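Local coordinates for protein replicative DNA helicase DnaB, 1st part (PDB 2R5U) that forms the N-terminal domain of a hexameric replicative helicase that probably uses ATP to separate double-stranded DNA ahead of the replisome, at residues S36-M41 / G58-P63; L73-R78 / A84-A89; G139-Q144 / Q163-D168. All coordinates share one frame; numbering follows the deposited sequence.

Contact 1. Residues S36-M41 / G58-P63; sequences SVLGGM and GDFYRP
Phe-60 pushes the far end of its ring against Val-37 and Leu-38, two consecutive residues of helix 31-43, and these three side chains make up the whole contact. The backbones stay well apart, with Val-37 CA and Phe-60 CA, the nearest pair, separated by 10.2 Å, and the phenylalanine side chain covers about half of that gap. With CG anti to its own carbonyl carbon (chi1 -74°), Phe-60 swings its ring out of the loop toward the helix. CZ leads: it lies 4.1 Å from Val-37 CG1, which comes in at the ring edge and near the ring plane. The same CZ is 4.0 Å from Leu-38 CD2, whose approach is oblique. Leu-38 runs past the ring in the opposite direction, and its branch point takes part as well, CG lying 4.1 Å from Phe-60 CE2. All of this is apolar van der Waals contact, well inside the protein.

Tightness falls off quickly around the ring tip. Met-41, one turn further along the helix from Val-37, is buried, but its SD stays 5.4 Å from Phe-60 CZ. Gly-58 in the loop and Pro-63 at the start of the next helix lie exposed, while Tyr-61 and Arg-62 are partly exposed. The loop is instead tied down by polar bonds, from Tyr-61 N to Glu-34 OE2 and from Arg-133 NH2 to Asp-59 O.

The loop at 58-63 leads from helix 45-52 into helix 63-77, with Arg-62 at the N-cap of the latter. Phe-60 thereby fills a junction of the helical N-terminal domain: its ring also meets Tyr-69 and His-65 of helix 63-77, and Val-37 continues onto Val-51 of helix 45-52 and Tyr-122 of helix 119-147.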
ATOM      1  N   SER B  36      31.134  -6.683 -26.490  1.00 26.07           N
ATOM      2  CA  SER B  36      32.306  -7.553 -26.637  1.00 25.88           C
ATOM      3  C   SER B  36      32.505  -8.517 -25.451  1.00 25.62           C
ATOM      4  O   SER B  36      32.853  -9.696 -25.644  1.00 24.96           O
ATOM      5  CB  SER B  36      33.570  -6.710 -26.835  1.00 25.76           C
ATOM      6  OG  SER B  36      33.524  -5.979 -28.062  1.00 28.57           O
ATOM      7  N   VAL B  37      32.296  -8.007 -24.230  1.00 25.11           N
ATOM      8  CA  VAL B  37      32.310  -8.849 -23.021  1.00 24.33           C
ATOM      9  C   VAL B  37      31.287  -9.977 -23.099  1.00 24.27           C
ATOM     10  O   VAL B  37      31.615 -11.149 -22.833  1.00 23.71           O
ATOM     11  CB  VAL B  37      32.065  -8.057 -21.723  1.00 24.89           C
ATOM     12  CG1 VAL B  37      31.799  -9.019 -20.558  1.00 26.07           C
ATOM     13  CG2 VAL B  37      33.254  -7.241 -21.387  1.00 24.73           C
ATOM     14  N   LEU B  38      30.056  -9.626 -23.458  1.00 23.71           N
ATOM     15  CA  LEU B  38      28.978 -10.602 -23.512  1.00 24.16           C
ATOM     16  C   LEU B  38      29.205 -11.628 -24.635  1.00 24.49           C
ATOM     17  O   LEU B  38      28.943 -12.800 -24.451  1.00 23.55           O
ATOM     18  CB  LEU B  38      27.617  -9.918 -23.645  1.00 23.27           C
ATOM     19  CG  LEU B  38      27.163  -9.092 -22.428  1.00 24.16           C
ATOM     20  CD1 LEU B  38      25.880  -8.352 -22.757  1.00 23.46           C
ATOM     21  CD2 LEU B  38      26.992  -9.968 -21.173  1.00 21.84           C
ATOM     22  N   GLY B  39      29.691 -11.150 -25.780  1.00 24.81           N
ATOM     23  CA  GLY B  39      30.021 -12.007 -26.927  1.00 25.67           C
ATOM     24  C   GLY B  39      31.074 -13.021 -26.548  1.00 25.52           C
ATOM     25  O   GLY B  39      30.923 -14.192 -26.845  1.00 26.32           O
ATOM     26  N   GLY B  40      32.123 -12.561 -25.862  1.00 25.54           N
ATOM     27  CA  GLY B  40      33.219 -13.413 -25.393  1.00 25.27           C
ATOM     28  C   GLY B  40      32.787 -14.516 -24.441  1.00 25.80           C
ATOM     29  O   GLY B  40      33.163 -15.667 -24.604  1.00 24.51           O
ATOM     30  N   MET B  41      32.004 -14.136 -23.432  1.00 24.67           N
ATOM     31  CA  MET B  41      31.398 -15.051 -22.472  1.00 25.88           C
ATOM     32  C   MET B  41      30.557 -16.145 -23.116  1.00 25.68           C
ATOM     33  O   MET B  41      30.598 -17.273 -22.654  1.00 27.09           O
ATOM     34  CB  MET B  41      30.541 -14.275 -21.462  1.00 23.95           C
ATOM     35  CG  MET B  41      31.355 -13.289 -20.568  1.00 27.30           C
ATOM     36  SD  MET B  41      30.266 -12.339 -19.426  1.00 27.23           S
ATOM     37  CE  MET B  41      29.911 -13.588 -18.172  1.00 27.64           C
ATOM     38  N   GLY B  58      25.473  -5.268 -11.505  1.00 36.75           N
ATOM     39  CA  GLY B  58      25.146  -3.853 -11.674  1.00 35.52           C
ATOM     40  C   GLY B  58      26.110  -3.063 -12.535  1.00 34.30           C
ATOM     41  O   GLY B  58      25.831  -1.909 -12.856  1.00 34.18           O
ATOM     42  N   ASP B  59      27.222  -3.681 -12.942  1.00 33.04           N
ATOM     43  CA  ASP B  59      28.270  -2.984 -13.712  1.00 32.15           C
ATOM     44  C   ASP B  59      27.890  -2.592 -15.158  1.00 31.14           C
ATOM     45  O   ASP B  59      28.493  -1.691 -15.762  1.00 30.00           O
ATOM     46  CB  ASP B  59      29.577  -3.781 -13.681  1.00 32.82           C
ATOM     47  CG  ASP B  59      30.382  -3.572 -12.380  1.00 34.89           C
ATOM     48  OD1 ASP B  59      30.035  -2.691 -11.555  1.00 35.03           O
ATOM     49  OD2 ASP B  59      31.376  -4.298 -12.189  1.00 37.97           O
ATOM     50  N   PHE B  60      26.880  -3.246 -15.707  1.00 30.17           N
ATOM     51  CA  PHE B  60      26.459  -2.939 -17.072  1.00 30.48           C
ATOM     52  C   PHE B  60      25.523  -1.737 -17.046  1.00 30.64           C
ATOM     53  O   PHE B  60      24.599  -1.710 -16.251  1.00 30.18           O
ATOM     54  CB  PHE B  60      25.775  -4.152 -17.698  1.00 29.25           C
ATOM     55  CG  PHE B  60      26.743  -5.235 -18.077  1.00 29.20           C
ATOM     56  CD1 PHE B  60      27.164  -6.161 -17.132  1.00 26.48           C
ATOM     57  CD2 PHE B  60      27.292  -5.276 -19.360  1.00 28.68           C
ATOM     58  CE1 PHE B  60      28.092  -7.159 -17.473  1.00 26.12           C
ATOM     59  CE2 PHE B  60      28.219  -6.263 -19.710  1.00 27.53           C
ATOM     60  CZ  PHE B  60      28.605  -7.212 -18.754  1.00 28.14           C
ATOM     61  N   TYR B  61      25.791  -0.747 -17.890  1.00 31.89           N
ATOM     62  CA  TYR B  61      24.900   0.407 -18.012  1.00 33.01           C
ATOM     63  C   TYR B  61      23.562   0.013 -18.624  1.00 33.08           C
ATOM     64  O   TYR B  61      22.503   0.386 -18.118  1.00 32.41           O
ATOM     65  CB  TYR B  61      25.530   1.539 -18.838  1.00 34.04           C
ATOM     66  CG  TYR B  61      24.587   2.727 -18.969  1.00 36.05           C
ATOM     67  CD1 TYR B  61      24.049   3.082 -20.201  1.00 37.46           C
ATOM     68  CD2 TYR B  61      24.188   3.458 -17.834  1.00 38.16           C
ATOM     69  CE1 TYR B  61      23.159   4.167 -20.314  1.00 38.94           C
ATOM     70  CE2 TYR B  61      23.296   4.532 -17.929  1.00 38.39           C
ATOM     71  CZ  TYR B  61      22.789   4.881 -19.171  1.00 38.68           C
ATOM     72  OH  TYR B  61      21.913   5.944 -19.274  1.00 38.37           O
ATOM     73  N   ARG B  62      23.606  -0.730 -19.727  1.00 33.30           N
ATOM     74  CA  ARG B  62      22.370  -1.114 -20.417  1.00 34.21           C
ATOM     75  C   ARG B  62      21.676  -2.284 -19.706  1.00 33.39           C
ATOM     76  O   ARG B  62      22.300  -3.328 -19.513  1.00 33.36           O
ATOM     77  CB  ARG B  62      22.683  -1.489 -21.864  1.00 35.00           C
ATOM     78  CG  ARG B  62      21.550  -1.186 -22.815  1.00 39.73           C
ATOM     79  CD  ARG B  62      21.792  -1.825 -24.144  1.00 46.31           C
ATOM     80  NE  ARG B  62      20.744  -2.771 -24.530  1.00 51.81           N
ATOM     81  CZ  ARG B  62      19.681  -2.457 -25.272  1.00 53.85           C
ATOM     82  NH1 ARG B  62      18.795  -3.394 -25.596  1.00 54.11           N
ATOM     83  NH2 ARG B  62      19.506  -1.206 -25.699  1.00 55.80           N
ATOM     84  N   PRO B  63      20.400  -2.110 -19.305  1.00 33.10           N
ATOM     85  CA  PRO B  63      19.613  -3.172 -18.653  1.00 32.26           C
ATOM     86  C   PRO B  63      19.581  -4.527 -19.409  1.00 31.44           C
ATOM     87  O   PRO B  63      19.729  -5.570 -18.781  1.00 31.44           O
ATOM     88  CB  PRO B  63      18.206  -2.560 -18.567  1.00 33.05           C
ATOM     89  CG  PRO B  63      18.446  -1.093 -18.529  1.00 33.00           C
ATOM     90  CD  PRO B  63      19.621  -0.854 -19.414  1.00 33.31           C
TER

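Contact 2. Residues L73-R78 / A84-A89; sequences LDLYGR and AVTVAA
Leu-75 and Val-87 bring the two helical segments closest, their CA atoms lying 7.6 Å apart across a join made by one side chain reaching over to the backbone and side chains of the other helix. That side chain is Leu-75, and its CD1 methyl does the touching. With CG anti to the carbonyl carbon (chi1 -73°), the leucine points its branch at the first turn of helix 84-93. There CD1 settles against the peptide following Thr-86, 3.4 Å from Thr-86 O and 3.6 Å from Thr-86 C. The same methyl is 3.7 Å from Val-87 CG2, a purely apolar meeting, and 3.7 Å from Thr-86 OG1, with Thr-86 CB slightly further at 4.0 Å. One methyl is thus lodged against two neighbouring residues, and it meets carbonyl, hydroxyl and methyl together.

The hydroxyl is not left to the leucine. Thr-86 OG1 stands between its own backbone N and carbonyl carbon (chi1 60°) and is hydrogen-bonded to Pro-81 O in the preceding loop, a bond that restrains the side-chain rotation and presents the oxygen beside the leucine methyl. Thr-86 N is bonded to Asp-83 OD1, which holds the start of the helix. Around this buried spot lie charged pairs: Arg-78 forms salt bridges to both Glu-80 and Glu-90, and Asp-74 forms one to Arg-94. Val-87 leans on Leu-106 of helix 102-111, and Thr-86 also packs on Tyr-122 of the second subunit.

The arrangement is that of a helix-loop-helix: helix 63-77 ends, a short link turns the chain, and the start of helix 84-93 is closed against the end of its predecessor by the Leu-75 methyl. It belongs to the all-helical DnaB N-terminal domain, where helix 84-93 also faces another subunit of the hexamer.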
ATOM      1  N   LEU B  73      25.876 -15.920 -15.702  1.00 27.55           N
ATOM      2  CA  LEU B  73      26.378 -16.223 -14.371  1.00 30.02           C
ATOM      3  C   LEU B  73      25.507 -17.266 -13.673  1.00 30.53           C
ATOM      4  O   LEU B  73      26.028 -18.119 -12.956  1.00 30.76           O
ATOM      5  CB  LEU B  73      26.475 -14.964 -13.513  1.00 30.36           C
ATOM      6  CG  LEU B  73      27.549 -13.920 -13.815  1.00 33.59           C
ATOM      7  CD1 LEU B  73      27.925 -13.304 -12.477  1.00 36.03           C
ATOM      8  CD2 LEU B  73      28.795 -14.450 -14.536  1.00 36.31           C
ATOM      9  N   ASP B  74      24.186 -17.187 -13.868  1.00 31.06           N
ATOM     10  CA  ASP B  74      23.261 -18.204 -13.321  1.00 32.46           C
ATOM     11  C   ASP B  74      23.634 -19.616 -13.759  1.00 31.46           C
ATOM     12  O   ASP B  74      23.709 -20.538 -12.934  1.00 32.06           O
ATOM     13  CB  ASP B  74      21.820 -17.933 -13.746  1.00 33.28           C
ATOM     14  CG  ASP B  74      20.931 -17.591 -12.585  1.00 39.01           C
ATOM     15  OD1 ASP B  74      20.922 -16.406 -12.170  1.00 43.99           O
ATOM     16  OD2 ASP B  74      20.238 -18.523 -12.085  1.00 42.60           O
ATOM     17  N   LEU B  75      23.849 -19.771 -15.062  1.00 30.06           N
ATOM     18  CA  LEU B  75      24.235 -21.039 -15.668  1.00 29.43           C
ATOM     19  C   LEU B  75      25.607 -21.513 -15.189  1.00 29.46           C
ATOM     20  O   LEU B  75      25.771 -22.657 -14.784  1.00 27.93           O
ATOM     21  CB  LEU B  75      24.203 -20.916 -17.192  1.00 29.48           C
ATOM     22  CG  LEU B  75      22.790 -20.858 -17.803  1.00 28.93           C
ATOM     23  CD1 LEU B  75      22.854 -20.454 -19.265  1.00 26.96           C
ATOM     24  CD2 LEU B  75      22.096 -22.200 -17.654  1.00 27.77           C
ATOM     25  N   TYR B  76      26.580 -20.607 -15.232  1.00 29.14           N
ATOM     26  CA  TYR B  76      27.949 -20.897 -14.825  1.00 31.07           C
ATOM     27  C   TYR B  76      28.049 -21.329 -13.342  1.00 31.32           C
ATOM     28  O   TYR B  76      28.787 -22.260 -13.014  1.00 31.64           O
ATOM     29  CB  TYR B  76      28.812 -19.675 -15.136  1.00 30.48           C
ATOM     30  CG  TYR B  76      30.259 -19.719 -14.700  1.00 30.41           C
ATOM     31  CD1 TYR B  76      31.240 -20.298 -15.512  1.00 31.65           C
ATOM     32  CD2 TYR B  76      30.660 -19.094 -13.522  1.00 30.26           C
ATOM     33  CE1 TYR B  76      32.586 -20.291 -15.126  1.00 32.18           C
ATOM     34  CE2 TYR B  76      31.988 -19.082 -13.125  1.00 30.01           C
ATOM     35  CZ  TYR B  76      32.940 -19.684 -13.923  1.00 31.01           C
ATOM     36  OH  TYR B  76      34.247 -19.646 -13.513  1.00 34.75           O
ATOM     37  N   GLY B  77      27.309 -20.654 -12.461  1.00 32.38           N
ATOM     38  CA  GLY B  77      27.259 -21.003 -11.035  1.00 34.44           C
ATOM     39  C   GLY B  77      26.644 -22.374 -10.783  1.00 35.62           C
ATOM     40  O   GLY B  77      26.844 -22.965  -9.729  1.00 36.43           O
ATOM     41  N   ARG B  78      25.914 -22.877 -11.775  1.00 36.16           N
ATOM     42  CA  ARG B  78      25.304 -24.196 -11.730  1.00 37.29           C
ATOM     43  C   ARG B  78      26.097 -25.266 -12.443  1.00 36.87           C
ATOM     44  O   ARG B  78      25.666 -26.408 -12.501  1.00 37.21           O
ATOM     45  CB  ARG B  78      23.898 -24.132 -12.309  1.00 37.42           C
ATOM     46  CG  ARG B  78      22.872 -23.653 -11.320  1.00 40.51           C
ATOM     47  CD  ARG B  78      21.480 -23.846 -11.872  1.00 44.99           C
ATOM     48  NE  ARG B  78      21.081 -22.737 -12.728  1.00 48.49           N
ATOM     49  CZ  ARG B  78      20.472 -22.879 -13.900  1.00 50.58           C
ATOM     50  NH1 ARG B  78      20.197 -24.090 -14.368  1.00 52.58           N
ATOM     51  NH2 ARG B  78      20.147 -21.810 -14.612  1.00 50.73           N
ATOM     52  N   ALA B  84      24.548 -19.793 -26.840  1.00 27.61           N
ATOM     53  CA  ALA B  84      23.356 -19.092 -27.307  1.00 27.92           C
ATOM     54  C   ALA B  84      22.046 -19.776 -26.936  1.00 27.55           C
ATOM     55  O   ALA B  84      21.076 -19.104 -26.592  1.00 27.74           O
ATOM     56  CB  ALA B  84      23.419 -18.859 -28.806  1.00 28.30           C
ATOM     57  N   VAL B  85      22.026 -21.104 -27.018  1.00 27.17           N
ATOM     58  CA  VAL B  85      20.835 -21.910 -26.706  1.00 27.63           C
ATOM     59  C   VAL B  85      20.505 -21.941 -25.216  1.00 27.06           C
ATOM     60  O   VAL B  85      19.362 -21.657 -24.838  1.00 27.26           O
ATOM     61  CB  VAL B  85      20.980 -23.361 -27.295  1.00 27.80           C
ATOM     62  CG1 VAL B  85      19.784 -24.260 -26.893  1.00 28.01           C
ATOM     63  CG2 VAL B  85      21.108 -23.276 -28.836  1.00 28.59           C
ATOM     64  N   THR B  86      21.485 -22.262 -24.372  1.00 26.27           N
ATOM     65  CA  THR B  86      21.211 -22.405 -22.936  1.00 26.76           C
ATOM     66  C   THR B  86      20.919 -21.043 -22.258  1.00 26.29           C
ATOM     67  O   THR B  86      20.130 -20.968 -21.304  1.00 26.40           O
ATOM     68  CB  THR B  86      22.332 -23.124 -22.179  1.00 26.75           C
ATOM     69  OG1 THR B  86      23.563 -22.380 -22.314  1.00 27.69           O
ATOM     70  CG2 THR B  86      22.510 -24.569 -22.695  1.00 27.81           C
ATOM     71  N   VAL B  87      21.517 -19.980 -22.792  1.00 26.50           N
ATOM     72  CA  VAL B  87      21.315 -18.619 -22.282  1.00 25.98           C
ATOM     73  C   VAL B  87      19.950 -18.034 -22.699  1.00 25.64           C
ATOM     74  O   VAL B  87      19.276 -17.417 -21.876  1.00 26.12           O
ATOM     75  CB  VAL B  87      22.490 -17.667 -22.658  1.00 25.55           C
ATOM     76  CG1 VAL B  87      22.152 -16.183 -22.279  1.00 26.26           C
ATOM     77  CG2 VAL B  87      23.769 -18.086 -21.965  1.00 27.83           C
ATOM     78  N   ALA B  88      19.551 -18.213 -23.962  1.00 26.53           N
ATOM     79  CA  ALA B  88      18.216 -17.816 -24.424  1.00 27.01           C
ATOM     80  C   ALA B  88      17.100 -18.484 -23.611  1.00 28.09           C
ATOM     81  O   ALA B  88      16.052 -17.868 -23.339  1.00 27.14           O
ATOM     82  CB  ALA B  88      18.028 -18.109 -25.934  1.00 27.09           C
ATOM     83  N   ALA B  89      17.331 -19.737 -23.223  1.00 27.98           N
ATOM     84  CA  ALA B  89      16.373 -20.471 -22.409  1.00 28.40           C
ATOM     85  C   ALA B  89      16.355 -19.976 -20.959  1.00 28.75           C
ATOM     86  O   ALA B  89      15.289 -19.910 -20.350  1.00 28.54           O
ATOM     87  CB  ALA B  89      16.655 -21.981 -22.472  1.00 27.70           C
TER

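Contact 3. Residues G139-Q144 / Q163-D168; sequences GTRVVQ and QAEIYD
Arg-141 and Glu-165 meet in a salt bridge that is the direct link between the two helical segments. Arg-141 leaves its helix with CB directed toward the partner segment. CG comes to 4.0 Å from Glu-165 CD, the first atom of the chain to feel the carboxylate. CD lies closer still, 3.2 Å from Glu-165 OE1, so the aliphatic part of the arginine crosses close to the acid group before the guanidinium begins. A bend at chi3 (-63°) then turns the head group: NE passes 3.8 Å from Glu-165 OE1, CZ is at a similar range, and NH1 finally closes on the same OE1 at 2.7 Å.

The bond is moderately straight, 156° at the hydrogen, and lies near the guanidinium plane. It reaches OE1 from above the carboxylate; the two flat groups are 65° apart, and the arginine bond goes to OE1 alone. The other oxygen, Glu-165 OE2, is hydrogen-bonded to Tyr-145 OH, a second grip that restrains the carboxylate's rotation.

Helices 119-147 and 155-169 run antiparallel here as the arms of a helical hairpin, with the bridge spanning a partly exposed side. Elsewhere on these arms, Val-143 and Ile-166 pack on Gly-139 and Ile-166 of the third subunit.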
ATOM      1  N   GLY B 139      27.993  10.769  -5.654  1.00 37.84           N
ATOM      2  CA  GLY B 139      28.110  12.223  -5.558  1.00 38.50           C
ATOM      3  C   GLY B 139      26.770  12.924  -5.543  1.00 38.81           C
ATOM      4  O   GLY B 139      26.504  13.714  -4.641  1.00 38.31           O
ATOM      5  N   THR B 140      25.904  12.613  -6.510  1.00 39.11           N
ATOM      6  CA  THR B 140      24.607  13.300  -6.580  1.00 40.03           C
ATOM      7  C   THR B 140      23.729  12.907  -5.400  1.00 40.43           C
ATOM      8  O   THR B 140      22.908  13.704  -4.937  1.00 40.55           O
ATOM      9  CB  THR B 140      23.837  13.156  -7.938  1.00 40.25           C
ATOM     10  OG1 THR B 140      22.833  12.141  -7.838  1.00 42.53           O
ATOM     11  CG2 THR B 140      24.750  12.900  -9.124  1.00 38.61           C
ATOM     12  N   ARG B 141      23.912  11.688  -4.899  1.00 40.57           N
ATOM     13  CA  ARG B 141      23.226  11.263  -3.690  1.00 41.50           C
ATOM     14  C   ARG B 141      23.659  12.110  -2.483  1.00 41.08           C
ATOM     15  O   ARG B 141      22.823  12.519  -1.678  1.00 41.30           O
ATOM     16  CB  ARG B 141      23.455   9.777  -3.420  1.00 41.48           C
ATOM     17  CG  ARG B 141      22.319   9.144  -2.659  1.00 45.09           C
ATOM     18  CD  ARG B 141      22.295   7.616  -2.815  1.00 49.89           C
ATOM     19  NE  ARG B 141      22.082   7.170  -4.193  1.00 53.87           N
ATOM     20  CZ  ARG B 141      22.885   6.341  -4.867  1.00 55.45           C
ATOM     21  NH1 ARG B 141      23.979   5.838  -4.306  1.00 56.10           N
ATOM     22  NH2 ARG B 141      22.583   6.010  -6.116  1.00 56.47           N
ATOM     23  N   VAL B 142      24.959  12.383  -2.384  1.00 40.93           N
ATOM     24  CA  VAL B 142      25.515  13.219  -1.309  1.00 40.81           C
ATOM     25  C   VAL B 142      24.980  14.657  -1.364  1.00 40.92           C
ATOM     26  O   VAL B 142      24.565  15.199  -0.339  1.00 40.72           O
ATOM     27  CB  VAL B 142      27.063  13.189  -1.316  1.00 40.57           C
ATOM     28  CG1 VAL B 142      27.653  14.261  -0.385  1.00 39.10           C
ATOM     29  CG2 VAL B 142      27.551  11.800  -0.915  1.00 40.85           C
ATOM     30  N   VAL B 143      24.986  15.251  -2.557  1.00 41.54           N
ATOM     31  CA  VAL B 143      24.371  16.554  -2.799  1.00 42.32           C
ATOM     32  C   VAL B 143      22.925  16.560  -2.311  1.00 43.80           C
ATOM     33  O   VAL B 143      22.533  17.430  -1.523  1.00 43.52           O
ATOM     34  CB  VAL B 143      24.437  16.952  -4.295  1.00 42.00           C
ATOM     35  CG1 VAL B 143      23.728  18.277  -4.546  1.00 41.04           C
ATOM     36  CG2 VAL B 143      25.863  17.049  -4.744  1.00 41.90           C
ATOM     37  N   GLN B 144      22.139  15.578  -2.752  1.00 45.21           N
ATOM     38  CA  GLN B 144      20.755  15.451  -2.297  1.00 47.05           C
ATOM     39  C   GLN B 144      20.616  15.457  -0.779  1.00 47.65           C
ATOM     40  O   GLN B 144      19.741  16.150  -0.249  1.00 48.04           O
ATOM     41  CB  GLN B 144      20.080  14.208  -2.885  1.00 46.96           C
ATOM     42  CG  GLN B 144      19.633  14.380  -4.328  1.00 48.16           C
ATOM     43  CD  GLN B 144      19.158  13.072  -4.967  1.00 48.42           C
ATOM     44  OE1 GLN B 144      18.684  13.069  -6.105  1.00 51.49           O
ATOM     45  NE2 GLN B 144      19.285  11.963  -4.235  1.00 48.51           N
ATOM     46  N   GLN B 163      28.709   9.290   3.734  1.00 43.94           N
ATOM     47  CA  GLN B 163      29.940   8.477   3.752  1.00 44.38           C
ATOM     48  C   GLN B 163      29.704   7.001   3.386  1.00 44.46           C
ATOM     49  O   GLN B 163      30.509   6.402   2.672  1.00 44.10           O
ATOM     50  CB  GLN B 163      30.642   8.611   5.099  1.00 44.40           C
ATOM     51  CG  GLN B 163      31.091  10.045   5.397  1.00 44.97           C
ATOM     52  CD  GLN B 163      31.646  10.212   6.785  1.00 45.97           C
ATOM     53  OE1 GLN B 163      31.465   9.346   7.643  1.00 47.55           O
ATOM     54  NE2 GLN B 163      32.342  11.331   7.020  1.00 45.61           N
ATOM     55  N   ALA B 164      28.598   6.437   3.880  1.00 44.68           N
ATOM     56  CA  ALA B 164      28.150   5.097   3.491  1.00 45.08           C
ATOM     57  C   ALA B 164      28.027   4.931   1.967  1.00 45.35           C
ATOM     58  O   ALA B 164      28.305   3.854   1.436  1.00 45.01           O
ATOM     59  CB  ALA B 164      26.826   4.741   4.191  1.00 45.20           C
ATOM     60  N   GLU B 165      27.625   5.999   1.272  1.00 45.70           N
ATOM     61  CA  GLU B 165      27.493   5.979  -0.193  1.00 46.35           C
ATOM     62  C   GLU B 165      28.839   5.771  -0.894  1.00 46.47           C
ATOM     63  O   GLU B 165      28.938   4.961  -1.825  1.00 46.42           O
ATOM     64  CB  GLU B 165      26.825   7.260  -0.725  1.00 46.24           C
ATOM     65  CG  GLU B 165      25.415   7.483  -0.228  1.00 48.37           C
ATOM     66  CD  GLU B 165      24.445   6.389  -0.652  1.00 51.14           C
ATOM     67  OE1 GLU B 165      24.666   5.768  -1.714  1.00 53.07           O
ATOM     68  OE2 GLU B 165      23.442   6.168   0.059  1.00 52.73           O
ATOM     69  N   ILE B 166      29.856   6.496  -0.432  1.00 46.14           N
ATOM     70  CA  ILE B 166      31.197   6.418  -1.002  1.00 46.54           C
ATOM     71  C   ILE B 166      31.953   5.147  -0.569  1.00 46.33           C
ATOM     72  O   ILE B 166      32.749   4.604  -1.338  1.00 46.08           O
ATOM     73  CB  ILE B 166      32.015   7.695  -0.666  1.00 46.30           C
ATOM     74  CG1 ILE B 166      31.320   8.940  -1.233  1.00 47.70           C
ATOM     75  CG2 ILE B 166      33.437   7.596  -1.185  1.00 46.76           C
ATOM     76  CD1 ILE B 166      31.215   8.986  -2.753  1.00 48.08           C
ATOM     77  N   TYR B 167      31.704   4.677   0.655  1.00 46.37           N
ATOM     78  CA  TYR B 167      32.252   3.397   1.118  1.00 46.34           C
ATOM     79  C   TYR B 167      31.841   2.331   0.113  1.00 47.09           C
ATOM     80  O   TYR B 167      32.671   1.545  -0.325  1.00 46.85           O
ATOM     81  CB  TYR B 167      31.720   3.045   2.515  1.00 45.60           C
ATOM     82  CG  TYR B 167      32.278   1.777   3.135  1.00 44.70           C
ATOM     83  CD1 TYR B 167      33.386   1.822   3.982  1.00 44.91           C
ATOM     84  CD2 TYR B 167      31.690   0.532   2.887  1.00 44.80           C
ATOM     85  CE1 TYR B 167      33.903   0.652   4.576  1.00 44.18           C
ATOM     86  CE2 TYR B 167      32.193  -0.635   3.464  1.00 44.37           C
ATOM     87  CZ  TYR B 167      33.300  -0.569   4.309  1.00 43.98           C
ATOM     88  OH  TYR B 167      33.799  -1.716   4.892  1.00 42.04           O
ATOM     89  N   ASP B 168      30.562   2.344  -0.264  1.00 48.11           N
ATOM     90  CA  ASP B 168      30.017   1.403  -1.252  1.00 49.58           C
ATOM     91  C   ASP B 168      30.822   1.394  -2.560  1.00 50.43           C
ATOM     92  O   ASP B 168      31.070   0.326  -3.137  1.00 50.50           O
ATOM     93  CB  ASP B 168      28.543   1.717  -1.537  1.00 49.27           C
TER

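How the contacts relate
From the N terminus the contacts follow one another in series, none nesting in or crossing another. Contact 1 closes the loop that holds helix 45-52, bringing the approach to helix 63-77 back to helix 31-43. Contact 2 closes only the short turn between helices 63-77 and 84-93. Helix 63-77 thus begins at one contact and ends at the other, and the two touch, Met-41 CE lying 3.9 Å from Leu-73 CD2. Contact 3 comes last, closing the hairpin of helices 119-147 and 155-169. Its centre is about 35 Å from that of contact 2, on the opposite side of the chain's centre. Helix 119-147 connects the two regions, since it also packs against contact 1.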